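Local coordinates for ribosome hibernation protein YHBH (Vibrio cholerae serotype O1, PDB 4HEI) that associates with dimers of 70S ribosomes (100S particles) and probably inhibits translation in stationary phase by binding the small ribosomal subunit, at residues A52-N57 and D79-Q84; I10-S15 and V39-E44; H21-K26 and A72-L77. All blocks are in the same frame, centred on the assembly; numbering follows the deposited sequence.

Contact 1: residues A52-N57 and D79-Q84; sequences ATLHVN and DKLVRQ. With 3CO (cobalt (III) ion), chain D.
Strand residues Ala52 to Val56 run beneath helix residues Asp79 to Gln84, and the backbones come closest at Ala52 and Leu81, whose CA atoms are 8.2 Å apart. That spacing leaves the meeting to side chains alone. Leu81 points down from the helix: chi1 of -64°, with CG anti to its own carbonyl carbon, swings CG toward the strand, and chi2 (175°) then sets CD1 against the two strand residues that face it. There CD1 lies 3.8 Å from CB of Ala52, while on the next inward-facing residue of the strand CD1 of Leu54 stands 4.3 Å from the same Leu81 methyl. One leucine methyl thus meets the methyl of the alanine and a branch tip of the second leucine. All three residues are buried, and the packing is purely apolar.

His55 belongs to the other face of the strand, where its ND1 binds a cobalt(III) ion at 2.0 Å. This metal site is therefore separated from the helix by the thickness of the sheet.

Around the contact, strand 47-56 pairs with 59-67 through Ala52 and Leu54, and with 34-44 through Thr53 and His55. Helix 70-91 is tied to strand 59-67 by Lys80 NZ and Gln84 NE2, which bond to the carbonyls of His64 and His62. Helix 14-27 packs alongside, Phe24 touching both Leu54 and Leu81.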
loop_
_atom_site.group_PDB
_atom_site.type_symbol
_atom_site.label_atom_id
_atom_site.label_comp_id
_atom_site.label_asym_id
_atom_site.label_seq_id
_atom_site.Cartn_x
_atom_site.Cartn_y
_atom_site.Cartn_z
ATOM N N ALA A 52 -2.074 -4.065 1.421
ATOM C CA ALA A 52 -1.249 -4.029 0.218
ATOM C C ALA A 52 -0.334 -5.238 0.082
ATOM O O ALA A 52 0.187 -5.772 1.073
ATOM C CB ALA A 52 -0.409 -2.743 0.181
ATOM N N THR A 53 -0.153 -5.673 -1.159
ATOM C CA THR A 53 0.732 -6.774 -1.477
ATOM C C THR A 53 1.573 -6.281 -2.639
ATOM O O THR A 53 1.035 -5.893 -3.682
ATOM C CB THR A 53 -0.033 -8.042 -1.929
ATOM O OG1 THR A 53 -0.975 -8.423 -0.919
ATOM C CG2 THR A 53 0.940 -9.195 -2.148
ATOM N N LEU A 54 2.882 -6.258 -2.445
ATOM C CA LEU A 54 3.792 -5.823 -3.491
ATOM C C LEU A 54 4.560 -7.042 -3.993
ATOM O O LEU A 54 5.143 -7.794 -3.207
ATOM C CB LEU A 54 4.782 -4.788 -2.954
ATOM C CG LEU A 54 4.292 -3.608 -2.108
ATOM C CD1 LEU A 54 5.425 -2.592 -1.976
ATOM C CD2 LEU A 54 3.076 -2.967 -2.735
ATOM N N HIS A 55 4.536 -7.246 -5.301
ATOM C CA HIS A 55 5.241 -8.365 -5.903
ATOM C C HIS A 55 6.530 -7.814 -6.491
ATOM O O HIS A 55 6.519 -7.109 -7.501
ATOM C CB HIS A 55 4.355 -8.997 -6.969
ATOM C CG HIS A 55 3.046 -9.501 -6.433
ATOM N ND1 HIS A 55 2.834 -10.823 -6.099
ATOM C CD2 HIS A 55 1.900 -8.848 -6.127
ATOM C CE1 HIS A 55 1.614 -10.961 -5.608
ATOM N NE2 HIS A 55 1.026 -9.776 -5.613
ATOM N N VAL A 56 7.636 -8.132 -5.829
ATOM C CA VAL A 56 8.955 -7.668 -6.239
ATOM C C VAL A 56 9.783 -8.846 -6.738
ATOM O O VAL A 56 9.357 -9.997 -6.652
ATOM C CB VAL A 56 9.689 -6.998 -5.054
ATOM C CG1 VAL A 56 8.844 -5.863 -4.490
ATOM C CG2 VAL A 56 9.971 -8.024 -3.969
ATOM N N ASN A 57 10.970 -8.560 -7.262
ATOM C CA ASN A 57 11.826 -9.620 -7.773
ATOM C C ASN A 57 12.109 -10.725 -6.756
ATOM O O ASN A 57 12.793 -10.515 -5.753
ATOM C CB ASN A 57 13.136 -9.028 -8.301
ATOM C CG ASN A 57 13.001 -8.490 -9.719
ATOM O OD1 ASN A 57 12.115 -7.685 -10.011
ATOM N ND2 ASN A 57 13.882 -8.937 -10.608
ATOM N N ASP A 79 4.434 3.146 5.540
ATOM C CA ASP A 79 5.573 3.087 6.445
ATOM C C ASP A 79 5.956 1.636 6.726
ATOM O O ASP A 79 7.138 1.316 6.823
ATOM C CB ASP A 79 5.279 3.820 7.758
ATOM C CG ASP A 79 5.372 5.331 7.613
ATOM O OD1 ASP A 79 6.273 5.797 6.888
ATOM O OD2 ASP A 79 4.561 6.056 8.227
ATOM N N LYS A 80 4.962 0.757 6.842
ATOM C CA LYS A 80 5.238 -0.658 7.091
ATOM C C LYS A 80 5.876 -1.302 5.857
ATOM O O LYS A 80 6.811 -2.093 5.972
ATOM C CB LYS A 80 3.954 -1.415 7.442
ATOM C CG LYS A 80 3.302 -1.004 8.750
ATOM C CD LYS A 80 2.167 -1.959 9.107
ATOM C CE LYS A 80 1.453 -1.528 10.375
ATOM N NZ LYS A 80 0.405 -2.515 10.770
ATOM N N LEU A 81 5.365 -0.958 4.678
ATOM C CA LEU A 81 5.894 -1.506 3.432
ATOM C C LEU A 81 7.337 -1.060 3.212
ATOM O O LEU A 81 8.184 -1.853 2.815
ATOM C CB LEU A 81 5.031 -1.056 2.245
ATOM C CG LEU A 81 3.577 -1.539 2.221
ATOM C CD1 LEU A 81 2.857 -0.899 1.043
ATOM C CD2 LEU A 81 3.541 -3.059 2.107
ATOM N N VAL A 82 7.613 0.213 3.480
ATOM C CA VAL A 82 8.963 0.748 3.313
ATOM C C VAL A 82 9.956 0.006 4.208
ATOM O O VAL A 82 11.057 -0.324 3.768
ATOM C CB VAL A 82 9.015 2.265 3.636
ATOM C CG1 VAL A 82 10.458 2.765 3.600
ATOM C CG2 VAL A 82 8.183 3.035 2.630
ATOM N N ARG A 83 9.573 -0.263 5.457
ATOM C CA ARG A 83 10.451 -0.988 6.380
ATOM C C ARG A 83 10.781 -2.350 5.792
ATOM O O ARG A 83 11.942 -2.763 5.755
ATOM C CB ARG A 83 9.783 -1.205 7.743
ATOM C CG ARG A 83 9.463 0.056 8.517
ATOM C CD ARG A 83 9.340 -0.240 10.011
ATOM N NE ARG A 83 8.924 0.939 10.762
ATOM C CZ ARG A 83 7.668 1.364 10.860
ATOM N NH1 ARG A 83 6.689 0.700 10.260
ATOM N NH2 ARG A 83 7.392 2.465 11.547
ATOM N N GLN A 84 9.754 -3.056 5.334
ATOM C CA GLN A 84 9.957 -4.375 4.754
ATOM C C GLN A 84 10.749 -4.323 3.450
ATOM O O GLN A 84 11.547 -5.215 3.169
ATOM C CB GLN A 84 8.613 -5.063 4.523
ATOM C CG GLN A 84 7.855 -5.364 5.802
ATOM C CD GLN A 84 6.563 -6.112 5.544
ATOM O OE1 GLN A 84 6.563 -7.202 4.970
ATOM N NE2 GLN A 84 5.452 -5.526 5.967
HETATM CO CO 3CO D . 3.547 -12.593 -6.747
#

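Contact 2: residues I10-S15 and V39-E44; sequences IDLTDS and VILRVE
Ile10 lies against strand residues Leu41 and Val43, and of the residues here it gives up the most surface to the contact. The backbone sets its CB 4.0 Å from CG2 of Val43, and the two branches then do different work. CG1 leaves opposite the backbone N (chi1 -174°) and continues extended to CD1, which keeps CG1 likewise 4.0 Å from CG2 of Val43, the two side chains crossing at about a right angle. The other branch, the methyl CG2, rests 3.5 Å from the carbonyl O of Leu41, a van der Waals approach to the strand backbone. Ile10 thus meets the side chain of Val43 and the backbone of Leu41, and the main chains are close here, with 5.8 Å between CA of Ile10 and CA of Arg42.

Leu41, buried, takes a second partner in Leu12. The Leu12 side chain sets off past the strand rather than at it, but its CD1 reaches CD1 of Leu41 at 3.8 Å, methyl against methyl, again with the chains roughly perpendicular. Between these two anchors the loop bends in an inverse gamma turn centred on Asp11, which carries the backbone from Ile10 to Leu12.

The loop is the first connection of a beta-alpha-beta unit, strand 2-8, helix 14-27, strand 34-44, in which the two strands are parallel neighbours. The helix starts just after Thr13, its N-cap residue, whose OG1 accepts from the backbone N of Met16. Met16 in turn touches both Ile10 and Leu41.

From helix 70-91, Met70 also packs on Ile10 and Leu41, while Ile74 touches Leu41. Arg42 points to the opposite face of the strand, where NE forms a salt bridge with Glu51 of strand 47-56.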
loop_
_atom_site.group_PDB
_atom_site.type_symbol
_atom_site.label_atom_id
_atom_site.label_comp_id
_atom_site.label_asym_id
_atom_site.label_seq_id
_atom_site.Cartn_x
_atom_site.Cartn_y
_atom_site.Cartn_z
ATOM N N ILE A 10 -16.902 0.574 1.273
ATOM C CA ILE A 10 -16.390 1.928 1.409
ATOM C C ILE A 10 -16.652 2.735 0.147
ATOM O O ILE A 10 -16.828 2.180 -0.941
ATOM C CB ILE A 10 -14.866 1.911 1.667
ATOM C CG1 ILE A 10 -14.362 3.330 1.958
ATOM C CG2 ILE A 10 -14.140 1.339 0.452
ATOM C CD1 ILE A 10 -12.866 3.409 2.203
ATOM N N ASP A 11 -16.686 4.055 0.299
ATOM C CA ASP A 11 -16.889 4.924 -0.846
ATOM C C ASP A 11 -15.508 5.270 -1.376
ATOM O O ASP A 11 -14.909 6.262 -0.964
ATOM C CB ASP A 11 -17.632 6.200 -0.439
ATOM C CG ASP A 11 -17.725 7.205 -1.573
ATOM O OD1 ASP A 11 -17.704 6.776 -2.745
ATOM O OD2 ASP A 11 -17.830 8.417 -1.297
ATOM N N LEU A 12 -14.997 4.427 -2.266
ATOM C CA LEU A 12 -13.681 4.642 -2.859
ATOM C C LEU A 12 -13.735 5.896 -3.734
ATOM O O LEU A 12 -14.418 5.918 -4.756
ATOM C CB LEU A 12 -13.289 3.420 -3.697
ATOM C CG LEU A 12 -11.867 3.330 -4.256
ATOM C CD1 LEU A 12 -10.855 3.330 -3.118
ATOM C CD2 LEU A 12 -11.736 2.052 -5.075
ATOM N N THR A 13 -13.023 6.940 -3.322
ATOM C CA THR A 13 -13.008 8.201 -4.058
ATOM C C THR A 13 -11.759 8.354 -4.912
ATOM O O THR A 13 -10.767 7.653 -4.712
ATOM C CB THR A 13 -13.062 9.406 -3.100
ATOM O OG1 THR A 13 -11.884 9.419 -2.288
ATOM C CG2 THR A 13 -14.284 9.320 -2.198
ATOM N N ASP A 14 -11.806 9.278 -5.864
ATOM C CA ASP A 14 -10.653 9.510 -6.723
ATOM C C ASP A 14 -9.512 10.093 -5.905
ATOM O O ASP A 14 -8.347 9.918 -6.251
ATOM C CB ASP A 14 -11.013 10.454 -7.867
ATOM C CG ASP A 14 -11.976 9.826 -8.848
ATOM O OD1 ASP A 14 -11.682 8.710 -9.327
ATOM O OD2 ASP A 14 -13.021 10.444 -9.137
ATOM N N SER A 15 -9.853 10.784 -4.822
ATOM C CA SER A 15 -8.835 11.365 -3.954
ATOM C C SER A 15 -8.031 10.249 -3.297
ATOM O O SER A 15 -6.810 10.334 -3.204
ATOM C CB SER A 15 -9.472 12.243 -2.875
ATOM O OG SER A 15 -8.484 12.703 -1.966
ATOM N N VAL A 39 -3.822 -3.173 -3.765
ATOM C CA VAL A 39 -4.169 -2.400 -2.594
ATOM C C VAL A 39 -5.657 -2.578 -2.367
ATOM O O VAL A 39 -6.443 -2.548 -3.311
ATOM C CB VAL A 39 -3.869 -0.882 -2.782
ATOM C CG1 VAL A 39 -4.376 -0.090 -1.563
ATOM C CG2 VAL A 39 -2.371 -0.669 -2.937
ATOM N N ILE A 40 -6.030 -2.800 -1.113
ATOM C CA ILE A 40 -7.429 -2.947 -0.751
ATOM C C ILE A 40 -7.730 -2.004 0.404
ATOM O O ILE A 40 -7.048 -2.023 1.433
ATOM C CB ILE A 40 -7.774 -4.388 -0.313
ATOM C CG1 ILE A 40 -7.603 -5.353 -1.486
ATOM C CG2 ILE A 40 -9.218 -4.453 0.170
ATOM C CD1 ILE A 40 -7.999 -6.774 -1.152
ATOM N N LEU A 41 -8.754 -1.178 0.219
ATOM C CA LEU A 41 -9.185 -0.230 1.236
ATOM C C LEU A 41 -10.573 -0.688 1.664
ATOM O O LEU A 41 -11.447 -0.885 0.827
ATOM C CB LEU A 41 -9.255 1.185 0.656
ATOM C CG LEU A 41 -7.968 1.688 -0.017
ATOM C CD1 LEU A 41 -8.133 3.141 -0.412
ATOM C CD2 LEU A 41 -6.793 1.527 0.924
ATOM N N ARG A 42 -10.763 -0.889 2.959
ATOM C CA ARG A 42 -12.059 -1.336 3.431
ATOM C C ARG A 42 -12.355 -0.858 4.836
ATOM O O ARG A 42 -11.468 -0.398 5.556
ATOM C CB ARG A 42 -12.150 -2.863 3.372
ATOM C CG ARG A 42 -11.143 -3.582 4.253
ATOM C CD ARG A 42 -11.266 -5.097 4.117
ATOM N NE ARG A 42 -10.216 -5.791 4.864
ATOM C CZ ARG A 42 -10.352 -6.272 6.096
ATOM N NH1 ARG A 42 -11.505 -6.157 6.743
ATOM N NH2 ARG A 42 -9.319 -6.847 6.696
ATOM N N VAL A 43 -13.620 -0.980 5.218
ATOM C CA VAL A 43 -14.063 -0.552 6.531
ATOM C C VAL A 43 -14.660 -1.713 7.311
ATOM O O VAL A 43 -15.476 -2.468 6.792
ATOM C CB VAL A 43 -15.125 0.568 6.410
ATOM C CG1 VAL A 43 -15.586 1.004 7.783
ATOM C CG2 VAL A 43 -14.549 1.748 5.640
ATOM N N GLU A 44 -14.214 -1.854 8.552
ATOM C CA GLU A 44 -14.693 -2.889 9.460
ATOM C C GLU A 44 -15.121 -2.098 10.687
ATOM O O GLU A 44 -14.281 -1.637 11.452
ATOM C CB GLU A 44 -13.557 -3.852 9.805
ATOM C CG GLU A 44 -13.894 -4.873 10.875
ATOM C CD GLU A 44 -12.749 -5.837 11.127
ATOM O OE1 GLU A 44 -12.463 -6.671 10.240
ATOM O OE2 GLU A 44 -12.126 -5.753 12.208
#

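Contact 3: residues H21-K26 and A72-L77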
loop_
_atom_site.group_PDB
_atom_site.type_symbol
_atom_site.label_atom_id
_atom_site.label_comp_id
_atom_site.label_asym_id
_atom_site.label_seq_id
_atom_site.Cartn_x
_atom_site.Cartn_y
_atom_site.Cartn_z
ATOM N N HIS A 21 -1.748 6.442 -5.375
ATOM C CA HIS A 21 -0.811 6.518 -6.488
ATOM C C HIS A 21 0.363 7.427 -6.146
ATOM O O HIS A 21 1.519 7.112 -6.449
ATOM C CB HIS A 21 -1.532 7.005 -7.746
ATOM C CG HIS A 21 -2.101 5.894 -8.567
ATOM N ND1 HIS A 21 -1.310 5.028 -9.290
ATOM C CD2 HIS A 21 -3.377 5.477 -8.748
ATOM C CE1 HIS A 21 -2.072 4.125 -9.880
ATOM N NE2 HIS A 21 -3.331 4.375 -9.568
ATOM N N SER A 22 0.069 8.542 -5.493
ATOM C CA SER A 22 1.106 9.483 -5.097
ATOM C C SER A 22 2.156 8.797 -4.218
ATOM O O SER A 22 3.362 8.904 -4.468
ATOM C CB SER A 22 0.475 10.658 -4.341
ATOM O OG SER A 22 1.462 11.590 -3.943
ATOM N N LYS A 23 1.693 8.084 -3.195
ATOM C CA LYS A 23 2.588 7.386 -2.273
ATOM C C LYS A 23 3.465 6.347 -2.978
ATOM O O LYS A 23 4.655 6.233 -2.683
ATOM C CB LYS A 23 1.774 6.690 -1.173
ATOM C CG LYS A 23 0.831 7.609 -0.410
ATOM C CD LYS A 23 1.578 8.620 0.447
ATOM C CE LYS A 23 2.299 7.938 1.594
ATOM N NZ LYS A 23 2.869 8.920 2.554
ATOM N N PHE A 24 2.881 5.587 -3.899
ATOM C CA PHE A 24 3.630 4.562 -4.614
ATOM C C PHE A 24 4.579 5.124 -5.667
ATOM O O PHE A 24 5.622 4.533 -5.945
ATOM C CB PHE A 24 2.668 3.533 -5.209
ATOM C CG PHE A 24 2.233 2.496 -4.215
ATOM C CD1 PHE A 24 3.043 1.396 -3.945
ATOM C CD2 PHE A 24 1.054 2.651 -3.496
ATOM C CE1 PHE A 24 2.683 0.467 -2.969
ATOM C CE2 PHE A 24 0.687 1.730 -2.518
ATOM C CZ PHE A 24 1.505 0.635 -2.254
ATOM N N ASP A 25 4.253 6.289 -6.218
ATOM C CA ASP A 25 5.156 6.906 -7.181
ATOM C C ASP A 25 6.436 7.340 -6.458
ATOM O O ASP A 25 7.522 7.288 -7.030
ATOM C CB ASP A 25 4.505 8.113 -7.866
ATOM C CG ASP A 25 3.583 7.707 -8.997
ATOM O OD1 ASP A 25 3.669 6.546 -9.442
ATOM O OD2 ASP A 25 2.785 8.553 -9.452
ATOM N N LYS A 26 6.318 7.757 -5.201
ATOM C CA LYS A 26 7.498 8.167 -4.448
ATOM C C LYS A 26 8.324 6.936 -4.105
ATOM O O LYS A 26 9.550 6.920 -4.242
ATOM C CB LYS A 26 7.099 8.880 -3.155
ATOM C CG LYS A 26 6.403 10.216 -3.357
ATOM C CD LYS A 26 6.185 10.914 -2.023
ATOM C CE LYS A 26 5.572 12.287 -2.207
ATOM N NZ LYS A 26 6.432 13.157 -3.056
ATOM N N ALA A 72 -4.834 8.284 6.945
ATOM C CA ALA A 72 -3.831 8.016 7.967
ATOM C C ALA A 72 -3.494 6.523 7.916
ATOM O O ALA A 72 -2.354 6.122 8.150
ATOM C CB ALA A 72 -4.371 8.386 9.343
ATOM N N ALA A 73 -4.498 5.706 7.616
ATOM C CA ALA A 73 -4.292 4.262 7.517
ATOM C C ALA A 73 -3.314 3.977 6.378
ATOM O O ALA A 73 -2.385 3.181 6.522
ATOM C CB ALA A 73 -5.622 3.556 7.257
ATOM N N ILE A 74 -3.525 4.639 5.245
ATOM C CA ILE A 74 -2.653 4.456 4.094
ATOM C C ILE A 74 -1.228 4.886 4.419
ATOM O O ILE A 74 -0.273 4.221 4.031
ATOM C CB ILE A 74 -3.181 5.240 2.876
ATOM C CG1 ILE A 74 -4.522 4.640 2.435
ATOM C CG2 ILE A 74 -2.173 5.188 1.733
ATOM C CD1 ILE A 74 -5.299 5.520 1.484
ATOM N N ASP A 75 -1.073 6.002 5.128
ATOM C CA ASP A 75 0.268 6.455 5.486
ATOM C C ASP A 75 0.963 5.440 6.366
ATOM O O ASP A 75 2.158 5.198 6.215
ATOM C CB ASP A 75 0.217 7.791 6.220
ATOM C CG ASP A 75 -0.137 8.927 5.310
ATOM O OD1 ASP A 75 0.565 9.096 4.293
ATOM O OD2 ASP A 75 -1.110 9.647 5.612
ATOM N N SER A 76 0.222 4.864 7.307
ATOM C CA SER A 76 0.805 3.864 8.194
ATOM C C SER A 76 1.183 2.622 7.397
ATOM O O SER A 76 2.228 2.010 7.645
ATOM C CB SER A 76 -0.181 3.485 9.302
ATOM O OG SER A 76 -0.426 4.599 10.143
ATOM N N LEU A 77 0.333 2.255 6.437
ATOM C CA LEU A 77 0.597 1.086 5.604
ATOM C C LEU A 77 1.907 1.264 4.850
ATOM O O LEU A 77 2.749 0.376 4.844
ATOM C CB LEU A 77 -0.538 0.871 4.595
ATOM C CG LEU A 77 -0.280 -0.168 3.495
ATOM C CD1 LEU A 77 -0.001 -1.533 4.118
ATOM C CD2 LEU A 77 -1.495 -0.244 2.567
HETATM O O HOH W 1 4.033 6.954 4.696
#
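Lys23 and Asp75 join the two helices by a salt bridge, NZ to OD1 at 2.9 Å; the position of that carboxylate oxygen is somewhat uncertain in the model. A water adds a second link: it accepts from Lys23 NZ at 3.1 Å and donates to the backbone O of Asp75 at 3.0 Å. The ammonium group is thus connected to one residue twice, directly through the carboxylate and indirectly through the main chain.

Two bends in the lysine chain, at chi2 and chi3 (both -68°), bring NZ to this place. The chain curls instead of running straight out, and it crosses the aspartate side chain at about a right angle.

Below the charged pair the contact turns apolar. CG of Lys23 lies 4.4 Å from CG2 of Ile74, a marginal apolar contact. The helix backbones themselves stay well separated: CA of Lys23 and CA of Asp75 are 8.2 Å apart.

Both helices lie on the same face of the sheet, and the polar bridge sits on their side away from it. Beneath, Phe24 packs on Val37 and Val39 of strand 34-44, while Ile74 and Leu77 rest on Ala50 of strand 47-56 and Leu77 also reaches Ala65 of strand 59-67.

In the fold
From the N terminus, strand 2-8 leads into the loop 10-15, and contact 2 closes the first circuit when the chain returns along strand 34-44 after helix 14-27. Contact 1 opens only later, on strand 47-56, and closes when helix 70-91 comes back over the sheet, so these two are in series. Contact 3 crosses both: it starts on helix 14-27, within the first circuit, and ends on helix 70-91 ahead of 79-84. Phe24 takes part in packing shared by all three contacts. Together the contacts tie the beta-alpha-beta unit and the following strands to the C-terminal helix, giving the beta-alpha-beta-beta-beta-alpha fold.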